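Local coordinates for carbohydrate deacetylase (Enterococcus faecalis, PDB 2I5I), which probably removes acetyl groups from acetylated carbohydrates with the help of magnesium, a step in the breakdown of oligosaccharides, at residues A[11-16]-A[62-67]; A[109-114]-A[149-154]; A[183-188]-A[226-231]. All coordinates share one frame; numbering follows the deposited sequence.

All three contacts lie within one YdjC-family domain, built on a parallel sheet with helices packed around it. Contact 1 is the buried centre: Asp-13 and His-64 stand with His-130, the predicted magnesium ligand, around a possible metal position. Contact 2 joins two outer helices, its centre about 14 Å from that of contact 1, and the two touch through Thr-66 N and Gln-113 OE1, 2.9 Å apart. Contact 3 joins two loops, its centre about 16 Å from that of contact 1; the side chain of Tyr-228 is about 9 Å from that of His-130. Contacts 2 and 3 lie on opposite sides of the chain's centre, their nearest atoms about 16 Å apart.

Contact 1 (A[11-16]-A[62-67])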
loop_
_atom_site.group_PDB
_atom_site.type_symbol
_atom_site.label_atom_id
_atom_site.label_comp_id
_atom_site.label_asym_id
_atom_site.label_seq_id
_atom_site.Cartn_x
_atom_site.Cartn_y
_atom_site.Cartn_z
ATOM N N ALA A 11 6.640 24.504 -0.051
ATOM C CA ALA A 11 7.872 24.216 0.673
ATOM C C ALA A 11 9.002 23.963 -0.306
ATOM O O ALA A 11 8.940 23.024 -1.103
ATOM C CB ALA A 11 7.685 22.996 1.575
ATOM N N ASP A 12 10.048 24.774 -0.275
ATOM C CA ASP A 12 11.197 24.518 -1.126
ATOM C C ASP A 12 12.093 23.414 -0.548
ATOM O O ASP A 12 12.115 23.191 0.670
ATOM C CB ASP A 12 11.980 25.824 -1.313
ATOM C CG ASP A 12 11.189 26.889 -2.050
ATOM O OD1 ASP A 12 10.000 26.671 -2.367
ATOM O OD2 ASP A 12 11.769 27.968 -2.316
ATOM N N ASP A 13 12.794 22.709 -1.415
ATOM C CA ASP A 13 13.876 21.798 -1.095
ATOM C C ASP A 13 13.428 20.379 -0.761
ATOM O O ASP A 13 14.140 19.652 -0.061
ATOM C CB ASP A 13 14.714 22.339 0.076
ATOM C CG ASP A 13 15.486 23.603 -0.255
ATOM O OD1 ASP A 13 15.666 23.850 -1.463
ATOM O OD2 ASP A 13 15.909 24.351 0.662
ATOM N N PHE A 14 12.294 19.940 -1.279
ATOM C CA PHE A 14 11.941 18.504 -1.147
ATOM C C PHE A 14 13.057 17.628 -1.664
ATOM O O PHE A 14 13.674 17.909 -2.696
ATOM C CB PHE A 14 10.628 18.219 -1.871
ATOM C CG PHE A 14 9.896 16.979 -1.362
ATOM C CD1 PHE A 14 9.404 16.970 -0.060
ATOM C CD2 PHE A 14 9.728 15.891 -2.192
ATOM C CE1 PHE A 14 8.742 15.839 0.400
ATOM C CE2 PHE A 14 9.059 14.757 -1.739
ATOM C CZ PHE A 14 8.565 14.760 -0.451
ATOM N N GLY A 15 13.393 16.529 -0.981
ATOM C CA GLY A 15 14.463 15.656 -1.394
ATOM C C GLY A 15 15.854 16.170 -1.085
ATOM O O GLY A 15 16.832 15.498 -1.418
ATOM N N TYR A 16 15.968 17.341 -0.466
ATOM C CA TYR A 16 17.264 17.911 -0.135
ATOM C C TYR A 16 18.032 16.941 0.753
ATOM O O TYR A 16 19.152 16.507 0.470
ATOM C CB TYR A 16 17.061 19.268 0.515
ATOM C CG TYR A 16 18.262 20.173 0.623
ATOM C CD1 TYR A 16 19.428 19.957 -0.101
ATOM C CD2 TYR A 16 18.206 21.265 1.476
ATOM C CE1 TYR A 16 20.496 20.820 0.039
ATOM C CE2 TYR A 16 19.277 22.134 1.613
ATOM C CZ TYR A 16 20.422 21.901 0.889
ATOM O OH TYR A 16 21.493 22.766 1.024
ATOM N N GLY A 62 6.434 20.031 -7.587
ATOM C CA GLY A 62 7.053 20.642 -8.755
ATOM C C GLY A 62 8.552 20.416 -8.738
ATOM O O GLY A 62 9.123 19.801 -7.821
ATOM N N VAL A 63 9.231 20.932 -9.771
ATOM C CA VAL A 63 10.670 20.697 -9.903
ATOM C C VAL A 63 11.453 21.950 -9.507
ATOM O O VAL A 63 11.201 23.056 -9.999
ATOM C CB VAL A 63 11.042 20.215 -11.316
ATOM C CG1 VAL A 63 10.572 21.188 -12.400
ATOM C CG2 VAL A 63 12.538 19.975 -11.458
ATOM N N HIS A 64 12.396 21.763 -8.587
ATOM C CA HIS A 64 13.284 22.762 -8.044
ATOM C C HIS A 64 14.593 22.792 -8.833
ATOM O O HIS A 64 15.544 22.059 -8.562
ATOM C CB HIS A 64 13.577 22.459 -6.576
ATOM C CG HIS A 64 13.790 23.650 -5.697
ATOM N ND1 HIS A 64 13.055 24.801 -5.793
ATOM C CD2 HIS A 64 14.652 23.872 -4.681
ATOM C CE1 HIS A 64 13.442 25.684 -4.897
ATOM N NE2 HIS A 64 14.425 25.140 -4.198
ATOM N N LEU A 65 14.650 23.632 -9.879
ATOM C CA LEU A 65 15.884 23.710 -10.665
ATOM C C LEU A 65 16.990 24.404 -9.880
ATOM O O LEU A 65 16.679 25.222 -9.016
ATOM C CB LEU A 65 15.635 24.470 -11.968
ATOM C CG LEU A 65 14.569 23.910 -12.911
ATOM C CD1 LEU A 65 14.333 24.969 -13.992
ATOM C CD2 LEU A 65 14.957 22.583 -13.519
ATOM N N THR A 66 18.255 24.100 -10.164
ATOM C CA THR A 66 19.382 24.713 -9.502
ATOM C C THR A 66 20.621 24.862 -10.389
ATOM O O THR A 66 20.872 24.111 -11.335
ATOM C CB THR A 66 19.790 23.909 -8.232
ATOM O OG1 THR A 66 20.772 24.647 -7.499
ATOM C CG2 THR A 66 20.373 22.580 -8.637
ATOM N N LEU A 67 21.384 25.887 -10.036
ATOM C CA LEU A 67 22.705 26.141 -10.549
ATOM C C LEU A 67 23.717 26.326 -9.421
ATOM O O LEU A 67 24.891 26.551 -9.685
ATOM C CB LEU A 67 22.726 27.410 -11.418
ATOM C CG LEU A 67 21.982 27.308 -12.748
ATOM C CD1 LEU A 67 21.968 28.650 -13.472
ATOM C CD2 LEU A 67 22.586 26.241 -13.644
HETATM O O HOH W 1 15.810 26.353 -2.229
#
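Asp-13 and His-64 are joined through a single water rather than by any clear direct bond. This water donates to Asp-13 OD1 at 2.6 Å and lies 2.7 Å from His-64 NE2, in the plane of the imidazole at its edge. The two side-chain atoms themselves, Asp-13 OD1 and His-64 NE2, are 3.3 Å apart, with the carboxylate and ring planes turned 69° from each other. Asp-13 CG lies anti to the carbonyl carbon (chi1 -67°), which brings OD1 beside the imidazole although CB starts away from segment 62-67. The backbone N of Asp-13 lies over one face of the imidazole, 3.9 Å from His-64 CD2. Asp-12 comes in obliquely, its CG 3.8 Å from His-64 CE1, and its side chain runs at about a right angle to the histidine. Strands 6-11 and 60-65 belong to the parallel sheet of the deacetylase domain, and the acids stand just past the end of the first. The chain turns a corner at Asp-12; Asp-13 follows with a positive phi of 86° and opens a type II turn closed by Tyr-16 N to Asp-13 O at 3.0 Å, with Gly-15 at the third position. Second-shell partners hold each polar group: Asp-128 OD1 bonds His-64 ND1, leaving NE2 to face the water, while Arg-232 forms a salt bridge with Asp-13 OD2. Asp-12 OD1 forms a salt bridge with Arg-156, and OD2 accepts a hydrogen bond from Asn-212. Asp-13, His-64 and the nearby His-130, predicted to bind magnesium, appear to direct their donor atoms at one point, a possible metal site consistent with the Asp-His-His site of related carbohydrate deacetylases. With no metal modelled there, the water-linked pair is probably a metal-free state, its oxygen and imidazole nitrogen placed as would suit a shared metal ligand.

Contact 2 (A[109-114]-A[149-154])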
loop_
_atom_site.group_PDB
_atom_site.type_symbol
_atom_site.label_atom_id
_atom_site.label_comp_id
_atom_site.label_asym_id
_atom_site.label_seq_id
_atom_site.Cartn_x
_atom_site.Cartn_y
_atom_site.Cartn_z
ATOM N N GLU A 109 21.294 21.883 -18.975
ATOM C CA GLU A 109 21.312 21.297 -17.628
ATOM C C GLU A 109 19.920 21.325 -17.008
ATOM O O GLU A 109 19.471 20.327 -16.425
ATOM C CB GLU A 109 22.329 22.027 -16.746
ATOM C CG GLU A 109 22.226 21.670 -15.267
ATOM C CD GLU A 109 22.512 20.218 -14.957
ATOM O OE1 GLU A 109 23.179 19.545 -15.768
ATOM O OE2 GLU A 109 22.106 19.752 -13.861
ATOM N N TRP A 110 19.212 22.453 -17.117
ATOM C CA TRP A 110 17.866 22.487 -16.518
ATOM C C TRP A 110 16.932 21.530 -17.227
ATOM O O TRP A 110 16.075 20.868 -16.624
ATOM C CB TRP A 110 17.368 23.934 -16.503
ATOM C CG TRP A 110 17.953 24.745 -15.382
ATOM C CD1 TRP A 110 18.792 24.344 -14.377
ATOM C CD2 TRP A 110 17.713 26.142 -15.165
ATOM N NE1 TRP A 110 19.079 25.415 -13.560
ATOM C CE2 TRP A 110 18.435 26.534 -14.015
ATOM C CE3 TRP A 110 16.958 27.097 -15.840
ATOM C CZ2 TRP A 110 18.403 27.848 -13.548
ATOM C CZ3 TRP A 110 16.933 28.400 -15.368
ATOM C CH2 TRP A 110 17.651 28.779 -14.231
ATOM N N ASP A 111 17.078 21.403 -18.551
ATOM C CA ASP A 111 16.286 20.424 -19.287
ATOM C C ASP A 111 16.577 19.035 -18.725
ATOM O O ASP A 111 15.690 18.219 -18.474
ATOM C CB ASP A 111 16.626 20.521 -20.765
ATOM C CG ASP A 111 15.980 19.487 -21.664
ATOM O OD1 ASP A 111 14.748 19.561 -21.903
ATOM O OD2 ASP A 111 16.699 18.596 -22.149
ATOM N N ALA A 112 17.847 18.742 -18.516
ATOM C CA ALA A 112 18.276 17.488 -17.905
ATOM C C ALA A 112 17.665 17.306 -16.516
ATOM O O ALA A 112 17.300 16.193 -16.136
ATOM C CB ALA A 112 19.793 17.481 -17.828
ATOM N N GLN A 113 17.545 18.393 -15.753
ATOM C CA GLN A 113 16.990 18.286 -14.405
ATOM C C GLN A 113 15.519 17.935 -14.452
ATOM O O GLN A 113 14.946 17.266 -13.597
ATOM C CB GLN A 113 17.207 19.590 -13.623
ATOM C CG GLN A 113 18.645 19.666 -13.097
ATOM C CD GLN A 113 18.975 20.993 -12.444
ATOM O OE1 GLN A 113 18.161 21.667 -11.801
ATOM N NE2 GLN A 113 20.231 21.417 -12.581
ATOM N N ILE A 114 14.863 18.402 -15.510
ATOM C CA ILE A 114 13.428 18.132 -15.626
ATOM C C ILE A 114 13.231 16.686 -16.017
ATOM O O ILE A 114 12.384 15.998 -15.453
ATOM C CB ILE A 114 12.753 19.082 -16.633
ATOM C CG1 ILE A 114 12.680 20.509 -16.102
ATOM C CG2 ILE A 114 11.397 18.543 -17.047
ATOM C CD1 ILE A 114 12.322 21.549 -17.149
ATOM N N ARG A 149 7.702 26.632 -21.480
ATOM C CA ARG A 149 6.894 26.488 -22.705
ATOM C C ARG A 149 7.091 25.100 -23.297
ATOM O O ARG A 149 6.124 24.486 -23.740
ATOM C CB ARG A 149 7.209 27.599 -23.717
ATOM C CG ARG A 149 7.120 28.987 -23.129
ATOM C CD ARG A 149 7.562 30.111 -24.054
ATOM N NE ARG A 149 7.068 31.364 -23.491
ATOM C CZ ARG A 149 7.699 32.454 -23.130
ATOM N NH1 ARG A 149 9.015 32.580 -23.253
ATOM N NH2 ARG A 149 6.994 33.459 -22.627
ATOM N N LYS A 150 8.315 24.598 -23.275
ATOM C CA LYS A 150 8.703 23.322 -23.850
ATOM C C LYS A 150 7.997 22.171 -23.130
ATOM O O LYS A 150 7.574 21.221 -23.796
ATOM C CB LYS A 150 10.210 23.112 -23.798
ATOM C CG LYS A 150 10.659 21.748 -24.286
ATOM C CD LYS A 150 12.094 21.467 -23.855
ATOM C CE LYS A 150 12.638 20.210 -24.504
ATOM N NZ LYS A 150 14.119 20.270 -24.683
ATOM N N TYR A 151 7.894 22.309 -21.806
ATOM C CA TYR A 151 7.230 21.227 -21.078
ATOM C C TYR A 151 5.822 21.615 -20.674
ATOM O O TYR A 151 5.093 20.799 -20.109
ATOM C CB TYR A 151 8.072 20.808 -19.855
ATOM C CG TYR A 151 9.330 20.094 -20.275
ATOM C CD1 TYR A 151 9.305 18.724 -20.530
ATOM C CD2 TYR A 151 10.539 20.742 -20.424
ATOM C CE1 TYR A 151 10.449 18.051 -20.918
ATOM C CE2 TYR A 151 11.681 20.089 -20.808
ATOM C CZ TYR A 151 11.638 18.732 -21.054
ATOM O OH TYR A 151 12.794 18.095 -21.438
ATOM N N GLN A 152 5.412 22.850 -20.982
ATOM C CA GLN A 152 4.031 23.234 -20.723
ATOM C C GLN A 152 3.701 23.155 -19.237
ATOM O O GLN A 152 2.753 22.495 -18.835
ATOM C CB GLN A 152 3.043 22.369 -21.508
ATOM C CG GLN A 152 2.941 22.727 -22.977
ATOM C CD GLN A 152 2.533 24.170 -23.226
ATOM O OE1 GLN A 152 1.374 24.547 -23.053
ATOM N NE2 GLN A 152 3.518 24.973 -23.609
ATOM N N LEU A 153 4.521 23.839 -18.470
ATOM C CA LEU A 153 4.405 23.944 -17.028
ATOM C C LEU A 153 4.391 25.397 -16.582
ATOM O O LEU A 153 5.142 26.184 -17.170
ATOM C CB LEU A 153 5.613 23.282 -16.349
ATOM C CG LEU A 153 5.737 21.787 -16.647
ATOM C CD1 LEU A 153 7.117 21.300 -16.242
ATOM C CD2 LEU A 153 4.621 21.021 -15.953
ATOM N N PRO A 154 3.563 25.711 -15.596
ATOM C CA PRO A 154 3.579 27.052 -15.010
ATOM C C PRO A 154 4.885 27.211 -14.226
ATOM O O PRO A 154 5.500 26.212 -13.826
ATOM C CB PRO A 154 2.375 27.080 -14.086
ATOM C CG PRO A 154 2.123 25.639 -13.780
ATOM C CD PRO A 154 2.544 24.850 -14.978
#
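Tyr-151 lays its ring along Ile-114 and ends at the carboxylate of Asp-111. From CB, the first torsion (chi1 -70°) sets CG anti to the carbonyl carbon and sends the ring toward helix 103-117. The ring atoms are nearly equidistant from Ile-114 CG2, which sits over the centre of one face at 3.8 Å from the Tyr-151 centroid, a CH-pi contact only 3° from the ring normal. CD2 meets the other branch of the isoleucine, with Ile-114 CD1 3.8 Å from Tyr-151 CD2. Farther out, CE2 and CZ approach Asp-111 OD1, which stands in the ring plane at the edge. The tip, Tyr-151 OH, donates to Asp-111 OD1 in a very short bond of 2.5 Å. Tyr-151 is the last residue of helix 138-151, which closes in a Schellman motif: Gln-152, with positive phi, is its C-prime residue, and Leu-153 N returns to Ala-148 O. Lys-150, one residue before Tyr-151 and extended beyond CG, shares Asp-111 OD1 with it through a salt bridge from NZ to that oxygen at 2.9 Å. Asp-111 OD1 thus has two donors, the hydroxyl and the ammonium, the latter from above the carboxylate plane (58° out of it). At the interface with a second subunit, Asp-111 OD2 forms a salt bridge with Lys-6 and a hydrogen bond with Asn-4 of that subunit, and Lys-150 NZ a salt bridge with its Glu-207.

Contact 3 (A[183-188]-A[226-231]); sequences QFYDKA and SGYCMP
Tyr-228 and Tyr-185 bring together two loops of the parallel-sheet domain, the one after strand 179-181 and the one that leads from helix 220-225 into helix 231-239. Centroids of the Tyr-185 and Tyr-228 rings are 4.4 Å apart with planes inclined at 38°, an oblique pairing in which Tyr-185 CE1 sits over the centre of a Tyr-228 face. Tyr-228 CG is anti to the backbone N (chi1 -167°), which carries its ring toward Tyr-185; the two side chains run past one another from opposing loops, and Tyr-185 CD1 comes within 3.6 Å of Tyr-228 CZ. Asp-186 adds a polar tie: its backbone N donates to Tyr-228 OH at 2.9 Å, with an N-H...O angle of 157°. The carboxylate of Asp-186 stands nearly perpendicular to the Tyr-228 ring, and Pro-231 flanks it, Asp-186 OD1 lying 4.0 Å from Pro-231 CG. Next come the features that set these groups. An inverse gamma turn centred on Phe-184 ends at Tyr-185, and Ala-188 N bonds back to Tyr-185 O at 3.1 Å, bending the chain around Asp-186. On the other side Tyr-228 OH has a second partner in Glu-235, and Tyr-228 O bonds Arg-232; both belong to helix 231-239, and Arg-232 also holds Asp-13 of contact 1, linking the loop to the possible metal site. At the Tyr-228 ring edge, in its plane, Asp-186 OD1 lies 3.6 Å from Tyr-228 CE1.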
loop_
_atom_site.group_PDB
_atom_site.type_symbol
_atom_site.label_atom_id
_atom_site.label_comp_id
_atom_site.label_asym_id
_atom_site.label_seq_id
_atom_site.Cartn_x
_atom_site.Cartn_y
_atom_site.Cartn_z
ATOM N N GLN A 183 8.605 36.655 2.038
ATOM C CA GLN A 183 9.074 37.318 3.247
ATOM C C GLN A 183 9.236 36.391 4.449
ATOM O O GLN A 183 9.901 36.776 5.419
ATOM C CB GLN A 183 8.133 38.476 3.605
ATOM C CG GLN A 183 8.273 39.637 2.622
ATOM C CD GLN A 183 7.193 39.584 1.561
ATOM O OE1 GLN A 183 6.710 38.515 1.206
ATOM N NE2 GLN A 183 6.818 40.748 1.048
ATOM N N PHE A 184 8.662 35.195 4.351
ATOM C CA PHE A 184 8.678 34.260 5.480
ATOM C C PHE A 184 9.993 33.508 5.519
ATOM O O PHE A 184 10.110 32.433 4.938
ATOM C CB PHE A 184 7.500 33.302 5.379
ATOM C CG PHE A 184 7.285 32.399 6.579
ATOM C CD1 PHE A 184 6.879 32.896 7.805
ATOM C CD2 PHE A 184 7.477 31.035 6.431
ATOM C CE1 PHE A 184 6.664 32.056 8.882
ATOM C CE2 PHE A 184 7.285 30.189 7.504
ATOM C CZ PHE A 184 6.886 30.708 8.725
ATOM N N TYR A 185 10.996 34.076 6.187
ATOM C CA TYR A 185 12.343 33.578 6.153
ATOM C C TYR A 185 13.227 34.168 7.251
ATOM O O TYR A 185 13.203 35.370 7.498
ATOM C CB TYR A 185 12.980 33.893 4.782
ATOM C CG TYR A 185 14.427 33.488 4.713
ATOM C CD1 TYR A 185 14.804 32.155 4.568
ATOM C CD2 TYR A 185 15.424 34.453 4.809
ATOM C CE1 TYR A 185 16.140 31.807 4.512
ATOM C CE2 TYR A 185 16.757 34.102 4.758
ATOM C CZ TYR A 185 17.110 32.781 4.612
ATOM O OH TYR A 185 18.449 32.455 4.560
ATOM N N ASP A 186 13.999 33.281 7.866
ATOM C CA ASP A 186 15.007 33.651 8.866
ATOM C C ASP A 186 14.507 34.643 9.893
ATOM O O ASP A 186 13.645 34.304 10.722
ATOM C CB ASP A 186 16.248 34.130 8.092
ATOM C CG ASP A 186 17.503 34.031 8.940
ATOM O OD1 ASP A 186 17.560 33.135 9.809
ATOM O OD2 ASP A 186 18.445 34.832 8.750
ATOM N N LYS A 187 14.932 35.907 10.001
ATOM C CA LYS A 187 14.515 36.670 11.186
ATOM C C LYS A 187 13.053 37.083 11.157
ATOM O O LYS A 187 12.538 37.692 12.102
ATOM C CB LYS A 187 15.457 37.869 11.333
ATOM C CG LYS A 187 16.904 37.424 11.529
ATOM C CD LYS A 187 17.178 36.997 12.963
ATOM N N ALA A 188 12.349 36.740 10.087
ATOM C CA ALA A 188 10.936 37.021 9.926
ATOM C C ALA A 188 10.083 35.798 10.234
ATOM O O ALA A 188 8.854 35.839 10.136
ATOM C CB ALA A 188 10.650 37.507 8.498
ATOM N N SER A 226 23.423 23.057 4.608
ATOM C CA SER A 226 22.849 24.384 4.560
ATOM C C SER A 226 23.073 25.270 5.771
ATOM O O SER A 226 22.805 24.901 6.909
ATOM C CB SER A 226 21.313 24.269 4.399
ATOM O OG SER A 226 20.945 25.397 3.618
ATOM N N GLY A 227 23.515 26.499 5.477
ATOM C CA GLY A 227 23.574 27.521 6.497
ATOM C C GLY A 227 22.220 27.915 7.053
ATOM O O GLY A 227 22.204 28.430 8.166
ATOM N N TYR A 228 21.125 27.678 6.335
ATOM C CA TYR A 228 19.782 27.883 6.863
ATOM C C TYR A 228 19.279 26.549 7.420
ATOM O O TYR A 228 18.748 25.717 6.685
ATOM C CB TYR A 228 18.792 28.401 5.816
ATOM C CG TYR A 228 17.481 28.919 6.374
ATOM C CD1 TYR A 228 17.436 29.909 7.345
ATOM C CD2 TYR A 228 16.249 28.437 5.945
ATOM C CE1 TYR A 228 16.245 30.397 7.869
ATOM C CE2 TYR A 228 15.054 28.910 6.451
ATOM C CZ TYR A 228 15.046 29.895 7.413
ATOM O OH TYR A 228 13.866 30.369 7.932
ATOM N N CYS A 229 19.475 26.370 8.715
ATOM C CA CYS A 229 19.238 25.046 9.307
ATOM C C CYS A 229 18.227 25.089 10.433
ATOM O O CYS A 229 17.052 24.757 10.264
ATOM C CB CYS A 229 20.593 24.506 9.778
ATOM S SG CYS A 229 20.531 22.810 10.407
HETATM N N MSE A 230 18.628 25.525 11.634
HETATM C CA MSE A 230 17.728 25.460 12.783
HETATM C C MSE A 230 16.428 26.220 12.598
HETATM O O MSE A 230 15.420 25.728 13.158
HETATM C CB MSE A 230 18.470 25.938 14.033
HETATM C CG MSE A 230 19.568 25.058 14.584
HETATM SE SE MSE A 230 19.334 23.271 14.680
HETATM C CE MSE A 230 18.073 23.140 15.952
ATOM N N PRO A 231 16.271 27.340 11.915
ATOM C CA PRO A 231 14.931 27.949 11.830
ATOM C C PRO A 231 13.897 27.099 11.087
ATOM O O PRO A 231 12.688 27.284 11.244
ATOM C CB PRO A 231 15.168 29.231 11.018
ATOM C CG PRO A 231 16.626 29.520 11.226
ATOM C CD PRO A 231 17.261 28.150 11.183
#